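Local coordinates for malate dehydrogenase (Porphyromonas gingivalis, PDB 3FI9) that catalyses the NAD-dependent, reversible oxidation of malate to oxaloacetate, at the interface of chains A and B. Sequence-based numbering; all coordinates share one arbitrary frame. Chains: chain A/B, Malate dehydrogenase.

The interface of chains A and B. Residues chain A 23, 26-27, 238, 242; chain B 22-23, 26.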
# COMPACT_ATOMS: atom_id res chain seq x y z
N ASN A 23 2.07 3.00 5.01
CA ASN A 23 1.10 2.24 4.21
C ASN A 23 -0.26 2.87 4.38
O ASN A 23 -1.01 2.95 3.44
CB ASN A 23 1.13 0.75 4.58
CG ASN A 23 0.25 -0.11 3.64
OD1 ASN A 23 -0.96 -0.12 3.76
ND2 ASN A 23 0.88 -0.87 2.75
N GLN A 26 -0.56 5.88 2.04
CA GLN A 26 -0.78 5.48 0.65
C GLN A 26 -2.23 4.98 0.51
O GLN A 26 -2.89 5.27 -0.45
CB GLN A 26 0.24 4.38 0.25
CG GLN A 26 -0.06 3.83 -1.22
CD GLN A 26 0.87 2.69 -1.59
OE1 GLN A 26 1.89 2.45 -0.93
NE2 GLN A 26 0.50 1.95 -2.63
N THR A 27 -2.73 4.25 1.51
CA THR A 27 -4.08 3.72 1.41
C THR A 27 -5.13 4.83 1.47
O THR A 27 -6.14 4.81 0.71
CB THR A 27 -4.32 2.66 2.51
OG1 THR A 27 -3.37 1.60 2.32
CG2 THR A 27 -5.77 2.07 2.46
N GLN A 238 0.92 -4.28 6.44
CA GLN A 238 -0.03 -3.98 5.39
C GLN A 238 -1.47 -4.28 5.84
O GLN A 238 -2.40 -3.45 5.58
CB GLN A 238 0.30 -4.74 4.12
CG GLN A 238 1.66 -4.38 3.53
CD GLN A 238 1.94 -5.20 2.24
OE1 GLN A 238 2.83 -6.09 2.23
NE2 GLN A 238 1.14 -4.94 1.18
N TYR A 242 -4.33 -1.39 6.08
CA TYR A 242 -5.48 -1.37 5.20
C TYR A 242 -6.81 -1.42 6.00
O TYR A 242 -7.74 -0.66 5.75
CB TYR A 242 -5.42 -2.55 4.21
CG TYR A 242 -6.62 -2.59 3.34
CD1 TYR A 242 -6.76 -1.71 2.26
CD2 TYR A 242 -7.61 -3.54 3.55
CE1 TYR A 242 -7.91 -1.76 1.43
CE2 TYR A 242 -8.73 -3.57 2.77
CZ TYR A 242 -8.88 -2.68 1.73
OH TYR A 242 -10.01 -2.81 0.96
N SER B 22 5.30 -6.62 -2.60
CA SER B 22 4.23 -6.86 -1.64
C SER B 22 3.27 -5.68 -1.67
O SER B 22 2.06 -5.84 -1.52
CB SER B 22 4.78 -7.11 -0.22
OG SER B 22 5.51 -5.99 0.30
N ASN B 23 3.82 -4.48 -1.86
CA ASN B 23 3.01 -3.29 -1.99
C ASN B 23 2.23 -3.37 -3.31
O ASN B 23 1.04 -2.99 -3.35
CB ASN B 23 3.86 -2.02 -1.94
CG ASN B 23 3.01 -0.75 -1.89
OD1 ASN B 23 2.47 -0.31 -2.90
ND2 ASN B 23 2.88 -0.17 -0.70
N GLN B 26 -0.86 -5.54 -2.72
CA GLN B 26 -1.95 -4.81 -2.09
C GLN B 26 -2.61 -3.80 -3.05
O GLN B 26 -3.79 -3.63 -3.02
CB GLN B 26 -1.47 -4.11 -0.85
CG GLN B 26 -2.52 -3.21 -0.15
CD GLN B 26 -1.89 -2.45 1.01
OE1 GLN B 26 -0.75 -2.76 1.45
NE2 GLN B 26 -2.62 -1.46 1.51
O HOH W 1 3.75 -0.82 1.94
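The nearly coplanar carboxamides of A:Asn23 and B:Gln26 come from opposite directions and pair, each donating to the other, closing a cyclic pair of hydrogen bonds. ND2 of A:Asn23 gives a hydrogen bond of 2.8 Å to OE1 of B:Gln26, while NE2 of B:Gln26 returns one of 3.1 Å to OD1 of A:Asn23, in the carbonyl plane and on a lone pair. With the two amide planes 28° apart, both bonds can form nearly straight, although ND2 of A:Asn23 is tilted from the carbonyl plane of B:Gln26. The two-fold axis repeats the pair between A:Gln26 and B:Asn23, where OE1 of A:Gln26 accepts from ND2 of B:Asn23 at 2.8 Å and NE2 of A:Gln26 donates to OD1 of B:Asn23 at 3.0 Å. A carboxamide suits this place because donor and acceptor sit side by side without charge. The long glutamine, its CG anti to the backbone N (chi1 175° in B:Gln26) and its chain extended, carries its amide across to the shorter asparagine of the facing helix.

A second layer comes from helix 238-251. The side chain of A:Gln238 runs antiparallel past B:Gln26, and its NE2 reaches OE1 of B:Gln26 at 2.9 Å, almost straight (174° at the hydrogen). That oxygen thus accepts from two amide groups of chain A, which should fix the rotation of the B:Gln26 amide. NE2 of A:Gln238 also donates to the backbone O of B:Ser22 at 3.0 Å, approaching from above the carbonyl plane.

Water 1 bridges the two asparagines, lying 3.0 Å from ND2 of A:Asn23 and 2.9 Å from ND2 of B:Asn23. Beside the first amide pair, the hydroxyl OG1 of A:Thr27 is turned back onto its own helix, donating to the backbone O of A:Asn23.

This polar helix-to-helix patch joins the paired helices 19-30, whose first turn holds the end of the Rossmann glycine loop, and probably aligns the two subunits in a dimer typical of malate dehydrogenases.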